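Local coordinates for protein beta-galactosidase (Bacteroides thetaiotaomicron, PDB 5MUJ) that binds a chain B glycan of the plant pectin rhamnogalacturonan-II and, as a glycoside hydrolase, probably cleaves one of its sugar linkages, at residues Thr43-Leu49 with Ala360-Pro366; Lys207-Tyr211 with Asp273-Gln277; Phe222-Ala228 with Glu240-Leu246; Tyr297-Phe303 with Asp319-Pro323. All blocks are in the same frame, centred on the assembly; numbering follows the deposited sequence.

In the fold
Five four-stranded antiparallel sheets make this chain a five-bladed beta-propeller, and the four contacts sample it from axis to rim. Interaction 2, buried near the centre, joins the innermost strands of two successive blades through a tyrosine hydroxyl and waters instead of strand pairing. Interaction 3 is the middle strand pair of one of those blades, almost as fully buried, held by regular backbone bonds and an aromatic-aliphatic face; Val223 and Phe225 pair with Tyr211 and Thr209 of interaction 2. Interactions 1 and 4 are more peripheral and partly exposed, both with a classic beta bulge. They touch where Lys46 meets the carbonyl of Ile322 and Ile321 packs on Thr43 and Ala362.

Interaction 1 (Thr43-Leu49 with Ala360-Pro366); sequences TPYKYGL and AIATSKP
Tyr45 and Pro366 run side by side, with the proline ring laid over one face of the tyrosine. Pro366 CD sits 4.0 Å from the centroid of the Tyr45 ring in a CH-pi contact, while CB of the preceding Pro44 covers the opposite face near its rim. A chi1 of -59° sets Tyr45 CG beside its own backbone N, from where the ring reaches along the turn Ser364-Pro366. That turn is steadied by Thr363, whose OG1 bonds to Lys365 O at 2.7 Å from above the carbonyl plane. Behind the aromatic end lies antiparallel pairing: Tyr45 N to Thr363 O is 3.2 Å, and Thr363 N to Tyr45 O is 2.7 Å. A classic beta bulge follows, placing Tyr47 and Gly48 together opposite Ile361, with Ile361 O accepting Tyr47 N at 2.8 Å and Gly48 N more weakly at 3.4 Å. Lys46 turns to the face shared with Ala362 and carries its amine to Asp328 and to the carbonyl of Ile322. The pair is the "Velcro" closure of a beta-propeller: N-terminal strand 45-51 forms the outer edge of the last blade, beside the C-terminal strand 357-363, which pairs on its other side with 343-351.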
# COMPACT_ATOMS: atom_id res chain seq x y z
N THR A 43 6.21 14.91 -7.90
CA THR A 43 6.74 14.16 -9.01
C THR A 43 5.94 14.43 -10.28
O THR A 43 5.03 13.68 -10.63
CB THR A 43 6.74 12.68 -8.71
OG1 THR A 43 5.39 12.26 -8.37
CG2 THR A 43 7.72 12.39 -7.62
N PRO A 44 6.24 15.55 -10.98
CA PRO A 44 5.49 15.93 -12.17
C PRO A 44 5.68 15.05 -13.42
O PRO A 44 4.83 15.10 -14.32
CB PRO A 44 6.03 17.34 -12.47
CG PRO A 44 6.53 17.84 -11.17
CD PRO A 44 7.14 16.63 -10.55
N TYR A 45 6.75 14.25 -13.45
CA TYR A 45 7.29 13.65 -14.71
C TYR A 45 7.04 12.13 -14.70
O TYR A 45 7.62 11.38 -13.89
CB TYR A 45 8.81 13.98 -14.96
CG TYR A 45 8.98 15.47 -15.02
CD1 TYR A 45 8.52 16.20 -16.13
CD2 TYR A 45 9.43 16.17 -13.95
CE1 TYR A 45 8.60 17.59 -16.16
CE2 TYR A 45 9.49 17.56 -13.96
CZ TYR A 45 9.09 18.26 -15.08
OH TYR A 45 9.14 19.65 -15.10
N LYS A 46 6.17 11.67 -15.58
CA LYS A 46 5.78 10.23 -15.57
C LYS A 46 6.74 9.40 -16.41
O LYS A 46 6.82 9.56 -17.63
CB LYS A 46 4.35 10.06 -16.07
CG LYS A 46 3.38 10.66 -15.05
CD LYS A 46 1.92 10.33 -15.30
CE LYS A 46 1.09 10.85 -14.16
NZ LYS A 46 -0.33 10.58 -14.53
N TYR A 47 7.48 8.54 -15.74
CA TYR A 47 8.48 7.68 -16.42
C TYR A 47 7.76 6.63 -17.23
O TYR A 47 8.06 6.40 -18.39
CB TYR A 47 9.37 7.03 -15.41
CG TYR A 47 10.35 6.06 -16.01
CD1 TYR A 47 11.54 6.51 -16.56
CD2 TYR A 47 10.10 4.69 -15.98
CE1 TYR A 47 12.44 5.62 -17.12
CE2 TYR A 47 11.00 3.79 -16.53
CZ TYR A 47 12.18 4.27 -17.09
OH TYR A 47 13.10 3.40 -17.65
N GLY A 48 6.79 5.99 -16.59
CA GLY A 48 5.89 5.03 -17.20
C GLY A 48 5.93 3.76 -16.39
O GLY A 48 6.32 3.78 -15.21
N LEU A 49 5.57 2.66 -17.02
CA LEU A 49 5.39 1.40 -16.28
C LEU A 49 6.72 0.86 -15.79
O LEU A 49 7.78 0.97 -16.48
CB LEU A 49 4.63 0.38 -17.11
CG LEU A 49 3.19 0.79 -17.45
CD1 LEU A 49 2.65 0.10 -18.68
CD2 LEU A 49 2.26 0.54 -16.26
N ALA A 360 3.43 1.79 -12.12
CA ALA A 360 4.18 2.85 -12.86
C ALA A 360 4.95 3.75 -11.91
O ALA A 360 4.83 3.66 -10.68
CB ALA A 360 3.27 3.67 -13.68
N ILE A 361 5.78 4.62 -12.49
CA ILE A 361 6.60 5.53 -11.72
C ILE A 361 6.49 6.96 -12.20
O ILE A 361 6.52 7.21 -13.42
CB ILE A 361 8.08 5.15 -11.82
CG1 ILE A 361 8.22 3.65 -11.79
CG2 ILE A 361 8.86 5.77 -10.69
CD1 ILE A 361 9.66 3.21 -11.88
N ALA A 362 6.46 7.91 -11.27
CA ALA A 362 6.60 9.33 -11.60
C ALA A 362 7.82 9.87 -10.81
O ALA A 362 8.16 9.36 -9.76
CB ALA A 362 5.31 10.09 -11.27
N THR A 363 8.51 10.89 -11.37
CA THR A 363 9.73 11.41 -10.74
C THR A 363 9.74 12.93 -10.64
O THR A 363 9.00 13.60 -11.34
CB THR A 363 10.99 10.93 -11.49
OG1 THR A 363 10.90 11.34 -12.85
CG2 THR A 363 11.11 9.40 -11.40
N SER A 364 10.56 13.44 -9.74
CA SER A 364 10.69 14.89 -9.54
C SER A 364 11.46 15.64 -10.68
O SER A 364 11.25 16.84 -10.84
CB SER A 364 11.39 15.17 -8.23
OG SER A 364 12.60 14.45 -8.15
N LYS A 365 12.34 14.97 -11.42
CA LYS A 365 12.81 15.52 -12.70
C LYS A 365 12.73 14.43 -13.76
O LYS A 365 12.65 13.25 -13.41
CB LYS A 365 14.25 16.04 -12.57
CG LYS A 365 15.29 14.95 -12.33
CD LYS A 365 16.68 15.54 -12.09
CE LYS A 365 17.78 14.50 -12.20
NZ LYS A 365 19.12 15.16 -12.29
N PRO A 366 12.71 14.82 -15.05
CA PRO A 366 12.70 13.75 -16.06
C PRO A 366 13.87 12.75 -15.89
O PRO A 366 15.04 13.17 -15.73
CB PRO A 366 12.85 14.50 -17.39
CG PRO A 366 12.40 15.90 -17.10
CD PRO A 366 12.86 16.16 -15.68

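Interaction 2 (Lys207-Tyr211 with Asp273-Gln277); sequences KSTVY and DAHIQ
Neighbouring blades of the beta-propeller meet here along their innermost strands, where Tyr211 of strand 204-212 reaches over to Ile276 of strand 270-279. The strands run nearly parallel, 20° apart, but their axes come no closer than 6.9 Å, too wide for direct backbone pairing, and side chains and water span the gap. Tyr211 OH accepts the backbone N-H of Ile276 at 2.9 Å in an almost straight bond of 169°. Its ring is carried there with CG beside the backbone N (chi1 -62°); Thr209 CG2 lies over one face near the rim, and Tyr211 CZ rests 3.9 Å from Ile276 CB.

At the other end Lys207 crosses Asp273 at about a right angle. Its aliphatic part does the touching, with Lys207 CB 3.4 Å from Asp273 OD1, and its extended chain takes the amine past the carboxylate to a row of waters. NZ donates to one water that bonds to Asp273 O and to another that bonds to Asp273 OD2; a third, held only weakly by NZ, joins Thr209 OG1 to Ala274 O. The two polar ends are thus joined through water, not by direct contact. The Asp273 side chain lies about 6 Å from a bound rhamnose. A fourth water bridges Tyr211 and His275, 2.7 Å from Tyr211 OH and 2.8 Å from His275 ND1, in the plane of the imidazole.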
# COMPACT_ATOMS: atom_id res chain seq x y z
N LYS A 207 -5.30 -3.13 2.93
CA LYS A 207 -3.82 -3.01 3.12
C LYS A 207 -3.50 -2.64 4.57
O LYS A 207 -4.35 -1.98 5.22
CB LYS A 207 -3.19 -1.98 2.15
CG LYS A 207 -1.77 -1.59 2.50
CD LYS A 207 -0.95 -0.95 1.38
CE LYS A 207 0.45 -0.59 1.86
NZ LYS A 207 1.28 -0.06 0.74
N SER A 208 -2.38 -3.15 5.09
CA SER A 208 -1.78 -2.78 6.36
C SER A 208 -0.28 -2.56 6.20
O SER A 208 0.32 -3.08 5.26
CB SER A 208 -1.96 -3.93 7.37
OG SER A 208 -1.30 -5.10 6.87
N THR A 209 0.32 -1.78 7.09
CA THR A 209 1.80 -1.65 7.16
C THR A 209 2.13 -1.42 8.61
O THR A 209 1.44 -0.63 9.27
CB THR A 209 2.35 -0.51 6.28
OG1 THR A 209 2.20 -0.87 4.91
CG2 THR A 209 3.80 -0.28 6.56
N VAL A 210 3.07 -2.18 9.14
CA VAL A 210 3.50 -2.03 10.53
C VAL A 210 4.82 -1.29 10.59
O VAL A 210 5.79 -1.63 9.88
CB VAL A 210 3.64 -3.42 11.21
CG1 VAL A 210 4.23 -3.30 12.62
CG2 VAL A 210 2.29 -4.12 11.20
N TYR A 211 4.87 -0.27 11.44
CA TYR A 211 6.06 0.57 11.66
C TYR A 211 6.67 0.28 13.03
O TYR A 211 5.94 -0.02 13.97
CB TYR A 211 5.64 2.05 11.55
CG TYR A 211 5.11 2.40 10.17
CD1 TYR A 211 6.00 2.56 9.09
CD2 TYR A 211 3.75 2.56 9.93
CE1 TYR A 211 5.53 2.84 7.82
CE2 TYR A 211 3.28 2.83 8.65
CZ TYR A 211 4.17 2.99 7.60
OH TYR A 211 3.66 3.26 6.35
N ASP A 273 -4.45 2.84 1.62
CA ASP A 273 -3.04 2.54 1.44
C ASP A 273 -2.13 3.61 2.00
O ASP A 273 -1.28 4.18 1.31
CB ASP A 273 -2.75 2.18 -0.03
CG ASP A 273 -3.44 0.86 -0.46
OD1 ASP A 273 -4.45 0.46 0.17
OD2 ASP A 273 -2.94 0.20 -1.40
N ALA A 274 -2.27 3.86 3.28
CA ALA A 274 -1.44 4.77 4.01
C ALA A 274 0.01 4.28 4.01
O ALA A 274 0.29 3.13 4.35
CB ALA A 274 -1.94 5.00 5.43
N HIS A 275 0.89 5.21 3.63
CA HIS A 275 2.35 5.02 3.51
C HIS A 275 2.98 6.22 4.18
O HIS A 275 2.89 7.33 3.66
CB HIS A 275 2.75 4.85 2.02
CG HIS A 275 4.22 5.02 1.72
ND1 HIS A 275 5.20 4.26 2.32
CD2 HIS A 275 4.86 5.84 0.84
CE1 HIS A 275 6.40 4.62 1.83
NE2 HIS A 275 6.21 5.58 0.94
N ILE A 276 3.61 5.99 5.32
CA ILE A 276 4.13 7.04 6.21
C ILE A 276 5.66 7.12 6.20
O ILE A 276 6.34 6.11 6.36
CB ILE A 276 3.65 6.83 7.67
CG1 ILE A 276 2.12 6.80 7.69
CG2 ILE A 276 4.17 7.96 8.58
CD1 ILE A 276 1.52 6.66 9.05
N GLN A 277 6.18 8.34 5.99
CA GLN A 277 7.59 8.63 6.19
C GLN A 277 7.75 9.81 7.14
O GLN A 277 6.86 10.63 7.27
CB GLN A 277 8.25 8.91 4.84
CG GLN A 277 8.29 7.65 4.01
CD GLN A 277 9.11 7.78 2.77
OE1 GLN A 277 10.28 8.18 2.82
NE2 GLN A 277 8.50 7.42 1.63
O HOH W 1 0.86 2.66 0.06
O HOH W 2 2.58 1.68 3.22
O HOH W 3 -0.47 -0.53 -1.96
O HOH W 4 5.23 2.38 4.36

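Interaction 3 (Phe222-Ala228 with Glu240-Leu246); sequences FVMFYNA and ERVGIAL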
# COMPACT_ATOMS: atom_id res chain seq x y z
N PHE A 222 5.19 -1.14 18.13
CA PHE A 222 4.73 -1.52 16.78
C PHE A 222 3.38 -0.88 16.49
O PHE A 222 2.41 -1.09 17.21
CB PHE A 222 4.72 -3.05 16.60
CG PHE A 222 6.07 -3.68 16.80
CD1 PHE A 222 7.14 -3.36 15.93
CD2 PHE A 222 6.31 -4.56 17.83
CE1 PHE A 222 8.39 -3.91 16.13
CE2 PHE A 222 7.55 -5.12 18.02
CZ PHE A 222 8.59 -4.81 17.17
N VAL A 223 3.36 -0.09 15.43
CA VAL A 223 2.20 0.68 15.04
C VAL A 223 1.73 0.31 13.66
O VAL A 223 2.47 0.53 12.73
CB VAL A 223 2.50 2.21 15.08
CG1 VAL A 223 1.29 3.03 14.62
CG2 VAL A 223 2.98 2.65 16.46
N MSE A 224 0.55 -0.21 13.52
CA MSE A 224 -0.01 -0.60 12.27
C MSE A 224 -0.98 0.40 11.74
O MSE A 224 -1.85 0.82 12.45
CB MSE A 224 -0.69 -1.95 12.43
CG MSE A 224 -1.31 -2.31 11.13
SE MSE A 224 -2.51 -3.89 11.26
CE MSE A 224 -1.30 -5.27 11.97
N PHE A 225 -0.80 0.84 10.49
CA PHE A 225 -1.68 1.70 9.80
C PHE A 225 -2.36 0.79 8.76
O PHE A 225 -1.78 0.09 8.03
CB PHE A 225 -1.03 2.95 9.10
CG PHE A 225 -0.83 4.13 9.99
CD1 PHE A 225 0.14 4.12 10.92
CD2 PHE A 225 -1.69 5.23 9.95
CE1 PHE A 225 0.31 5.15 11.75
CE2 PHE A 225 -1.50 6.29 10.83
CZ PHE A 225 -0.47 6.27 11.70
N TYR A 226 -3.68 0.74 8.81
CA TYR A 226 -4.44 -0.12 7.89
C TYR A 226 -5.77 0.48 7.49
O TYR A 226 -6.34 1.31 8.22
CB TYR A 226 -4.66 -1.54 8.44
CG TYR A 226 -5.59 -1.74 9.63
CD1 TYR A 226 -5.25 -1.28 10.90
CD2 TYR A 226 -6.75 -2.49 9.48
CE1 TYR A 226 -6.07 -1.54 12.00
CE2 TYR A 226 -7.60 -2.71 10.56
CZ TYR A 226 -7.22 -2.24 11.81
OH TYR A 226 -8.00 -2.47 12.94
N ASN A 227 -6.24 0.13 6.30
CA ASN A 227 -7.55 0.58 5.82
C ASN A 227 -8.51 -0.61 5.76
O ASN A 227 -8.13 -1.77 5.70
CB ASN A 227 -7.49 1.43 4.52
CG ASN A 227 -6.83 0.73 3.35
OD1 ASN A 227 -5.59 0.57 3.34
ND2 ASN A 227 -7.61 0.41 2.32
N ALA A 228 -9.79 -0.30 5.94
CA ALA A 228 -10.82 -1.32 6.08
C ALA A 228 -12.14 -0.67 5.70
O ALA A 228 -12.21 0.53 5.66
CB ALA A 228 -10.87 -1.81 7.52
N GLU A 240 -14.16 3.20 2.85
CA GLU A 240 -12.87 2.70 3.40
C GLU A 240 -12.11 3.82 4.05
O GLU A 240 -12.00 4.92 3.51
CB GLU A 240 -11.92 2.12 2.32
CG GLU A 240 -12.53 0.95 1.62
CD GLU A 240 -11.56 0.20 0.72
OE1 GLU A 240 -10.33 0.31 0.89
OE2 GLU A 240 -12.05 -0.47 -0.19
N ARG A 241 -11.62 3.53 5.22
CA ARG A 241 -11.05 4.50 6.10
C ARG A 241 -9.76 3.92 6.70
O ARG A 241 -9.55 2.69 6.70
CB ARG A 241 -12.05 4.82 7.23
CG ARG A 241 -13.33 5.46 6.74
CD ARG A 241 -14.39 5.50 7.86
NE ARG A 241 -15.64 6.01 7.34
CZ ARG A 241 -16.62 5.26 6.79
NH1 ARG A 241 -16.47 3.95 6.61
NH2 ARG A 241 -17.75 5.84 6.40
N VAL A 242 -8.98 4.79 7.33
CA VAL A 242 -7.66 4.43 7.85
C VAL A 242 -7.65 4.48 9.38
O VAL A 242 -8.08 5.49 9.99
CB VAL A 242 -6.58 5.36 7.29
CG1 VAL A 242 -5.27 5.15 8.00
CG2 VAL A 242 -6.41 5.13 5.79
N GLY A 243 -7.13 3.42 9.98
CA GLY A 243 -6.97 3.35 11.42
C GLY A 243 -5.69 2.71 11.84
O GLY A 243 -4.93 2.25 11.02
N ILE A 244 -5.48 2.67 13.15
CA ILE A 244 -4.25 2.24 13.80
C ILE A 244 -4.49 1.04 14.71
O ILE A 244 -5.54 0.94 15.44
CB ILE A 244 -3.67 3.42 14.61
CG1 ILE A 244 -3.17 4.55 13.70
CG2 ILE A 244 -2.60 2.96 15.57
CD1 ILE A 244 -2.75 5.80 14.44
N ALA A 245 -3.55 0.10 14.70
CA ALA A 245 -3.52 -0.99 15.70
C ALA A 245 -2.16 -1.01 16.33
O ALA A 245 -1.21 -0.60 15.67
CB ALA A 245 -3.85 -2.32 15.11
N LEU A 246 -2.03 -1.56 17.52
CA LEU A 246 -0.84 -1.41 18.33
C LEU A 246 -0.42 -2.76 18.92
O LEU A 246 -1.28 -3.54 19.33
CB LEU A 246 -1.10 -0.40 19.46
CG LEU A 246 -1.49 1.03 19.01
CD1 LEU A 246 -2.09 1.88 20.14
CD2 LEU A 246 -0.34 1.77 18.32
O HOH W 5 -14.14 2.37 7.06
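Phe225 and Ile244 form the tight heart of this beta hairpin, their side chains alongside each other and pointing the same way. Ile244 CG1 stands over the phenyl face, 3.8 Å from the ring centroid, and Ile244 CD1 reaches Phe225 CZ at 3.6 Å. Val242 CG1 meets the same ring at its edge, whereas Val223 continues the apolar row by touching Ile244 and Leu246 with its two methyls; the row ends at Leu246, partly exposed. On the reverse face Tyr226 swings its ring across Gly243 to Ala245, with Tyr226 CE1 3.9 Å from Ala245 CB; its hydroxyl ends on Glu201. Between the two faces, pairs of backbone bonds link selenomethionine Met224 with Ala245 and Tyr226 with Gly243, the Gly243 N to Tyr226 O bond 2.9 Å long and nearly straight at 174°.

Toward the glycan pocket both backbone bonds between Ala228 and Arg241 persist, but the side chains grow looser and more polar. Asn227 ND2 gives Glu240 OE1 a weak bond of 3.1 Å, bent to 133°, although amide and carboxylate are nearly coplanar. A water in the guanidinium plane bridges Ala228 O and Arg241 NH1, while Arg241 NE salt-bridges Glu265. Glu240 touches the bound galactose, and Asn227 OD1 accepts from Asp273 N of the next blade. Strand 222-231 is flanked by 204-212 and 238-247, while Phe225 packs across the blade boundary on Ile276 of strand 270-279.

Interaction 4 (Tyr297-Phe303 with Asp319-Pro323); sequences YKAFNTF and DLIIP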
# COMPACT_ATOMS: atom_id res chain seq x y z
N TYR A 297 -11.68 13.01 -11.55
CA TYR A 297 -11.10 11.72 -11.90
C TYR A 297 -11.36 10.78 -10.76
O TYR A 297 -11.54 11.22 -9.60
CB TYR A 297 -9.62 11.83 -12.19
CG TYR A 297 -8.93 12.88 -11.35
CD1 TYR A 297 -8.55 12.63 -10.04
CD2 TYR A 297 -8.76 14.17 -11.82
CE1 TYR A 297 -7.94 13.61 -9.26
CE2 TYR A 297 -8.13 15.14 -11.07
CZ TYR A 297 -7.72 14.88 -9.79
OH TYR A 297 -7.10 15.85 -9.05
N LYS A 298 -11.38 9.49 -11.08
CA LYS A 298 -11.95 8.47 -10.15
C LYS A 298 -11.03 7.96 -9.03
O LYS A 298 -11.53 7.43 -8.03
CB LYS A 298 -12.46 7.27 -10.93
CG LYS A 298 -13.67 7.60 -11.83
CD LYS A 298 -15.00 7.66 -11.09
CE LYS A 298 -16.12 7.99 -12.08
NZ LYS A 298 -17.17 8.88 -11.51
N ALA A 299 -9.72 8.03 -9.24
CA ALA A 299 -8.76 7.70 -8.18
C ALA A 299 -7.42 8.40 -8.37
O ALA A 299 -6.98 8.63 -9.50
CB ALA A 299 -8.56 6.19 -8.05
N PHE A 300 -6.78 8.72 -7.26
CA PHE A 300 -5.63 9.62 -7.23
C PHE A 300 -4.84 9.49 -5.95
O PHE A 300 -5.34 8.90 -4.98
CB PHE A 300 -6.09 11.07 -7.39
CG PHE A 300 -7.10 11.49 -6.29
CD1 PHE A 300 -8.49 11.23 -6.39
CD2 PHE A 300 -6.64 12.12 -5.15
CE1 PHE A 300 -9.39 11.60 -5.37
CE2 PHE A 300 -7.54 12.49 -4.13
CZ PHE A 300 -8.90 12.23 -4.26
N ASN A 301 -3.61 10.00 -5.96
CA ASN A 301 -2.77 10.09 -4.77
C ASN A 301 -2.57 11.54 -4.31
O ASN A 301 -2.33 12.45 -5.12
CB ASN A 301 -1.38 9.48 -5.03
CG ASN A 301 -1.44 7.99 -5.26
OD1 ASN A 301 -2.32 7.30 -4.79
ND2 ASN A 301 -0.46 7.47 -5.99
N THR A 302 -2.63 11.73 -2.99
CA THR A 302 -2.21 12.96 -2.35
C THR A 302 -1.55 12.65 -0.99
O THR A 302 -1.12 11.50 -0.75
CB THR A 302 -3.33 14.02 -2.33
OG1 THR A 302 -2.82 15.26 -1.81
CG2 THR A 302 -4.53 13.57 -1.52
N PHE A 303 -1.47 13.63 -0.09
CA PHE A 303 -0.86 13.35 1.19
C PHE A 303 -1.52 14.15 2.28
O PHE A 303 -2.20 15.12 2.02
CB PHE A 303 0.63 13.67 1.17
CG PHE A 303 0.93 15.14 1.11
CD1 PHE A 303 0.91 15.81 -0.11
CD2 PHE A 303 1.17 15.85 2.27
CE1 PHE A 303 1.17 17.20 -0.17
CE2 PHE A 303 1.43 17.22 2.21
CZ PHE A 303 1.43 17.90 0.99
N ASP A 319 -3.43 17.40 -6.44
CA ASP A 319 -3.12 16.02 -6.08
C ASP A 319 -1.75 15.65 -6.66
O ASP A 319 -1.37 16.14 -7.71
CB ASP A 319 -4.18 15.14 -6.65
CG ASP A 319 -5.50 15.28 -5.91
OD1 ASP A 319 -5.46 15.43 -4.67
OD2 ASP A 319 -6.55 15.26 -6.57
N LEU A 320 -1.08 14.73 -6.00
CA LEU A 320 0.30 14.35 -6.40
C LEU A 320 0.32 13.54 -7.68
O LEU A 320 1.22 13.75 -8.53
CB LEU A 320 0.93 13.52 -5.30
CG LEU A 320 1.24 14.20 -3.98
CD1 LEU A 320 1.93 13.25 -3.01
CD2 LEU A 320 2.09 15.46 -4.19
N ILE A 321 -0.56 12.57 -7.81
CA ILE A 321 -0.66 11.69 -8.97
C ILE A 321 -2.10 11.61 -9.39
O ILE A 321 -2.96 11.29 -8.55
CB ILE A 321 -0.18 10.24 -8.67
CG1 ILE A 321 1.22 10.23 -8.09
CG2 ILE A 321 -0.28 9.35 -9.92
CD1 ILE A 321 2.36 10.56 -9.08
N ILE A 322 -2.39 11.91 -10.64
CA ILE A 322 -3.73 11.82 -11.20
C ILE A 322 -3.70 11.15 -12.55
O ILE A 322 -2.63 11.17 -13.22
CB ILE A 322 -4.41 13.22 -11.32
CG1 ILE A 322 -3.82 14.09 -12.45
CG2 ILE A 322 -4.37 13.96 -9.98
CD1 ILE A 322 -4.55 15.41 -12.64
N PRO A 323 -4.83 10.60 -13.03
CA PRO A 323 -4.92 10.09 -14.41
C PRO A 323 -4.59 11.18 -15.42
O PRO A 323 -5.14 12.28 -15.34
CB PRO A 323 -6.40 9.68 -14.55
CG PRO A 323 -6.77 9.29 -13.16
CD PRO A 323 -6.03 10.25 -12.26
O HOH W 6 -5.21 17.78 -9.03
O HOH W 7 -4.75 17.23 -2.51
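Ile322 covers the Tyr297 ring squarely: its CB stands over the centre, 4.0 Å from the ring centroid, and its CG2 comes within 3.5 Å of Tyr297 CZ. This apolar centre belongs to a propeller blade, where the loop 319-323 folds back against its third strand, 299-306, through a classic beta bulge. Pro323 extends the patch, meeting Tyr297 CB at right angles to the side chain, and farther along the strand Leu320 CD1 touches Phe303 CD1 at 4.0 Å. The chi1 of Tyr297, 33° and so short of the staggered +60°, probably costs a little strain.

Next comes the backbone. Asn301 N bonds to Ile321 O at 3.0 Å, and Asn301 O receives Ile321 N and, weakly, Leu320 N, the two bulge residues opposite it. Asn301 and Ile321 send their side chains the same way, and the amide of Asn301 finds the backbone N of Lys334 in the following blade. The opposite edge of the strand pairs with 282-290.

Asp319 forms the polar margin. Its OD2 lies over one face of the Phe300 ring near CD2, the rest of the carboxylate reaching beyond the rim with the planes 22° apart, and the group faces Arg295 in a salt bridge that would help to balance its charge. Other ties are a water shared by Thr302 OG1 and Asp319 OD1, and a second that donates to Tyr297 OH and accepts from Asp319 N. The Tyr297 hydroxyl in turn donates to Asp319 OD2 at 2.6 Å, approaching on the anti side and 19° out of the carboxylate plane.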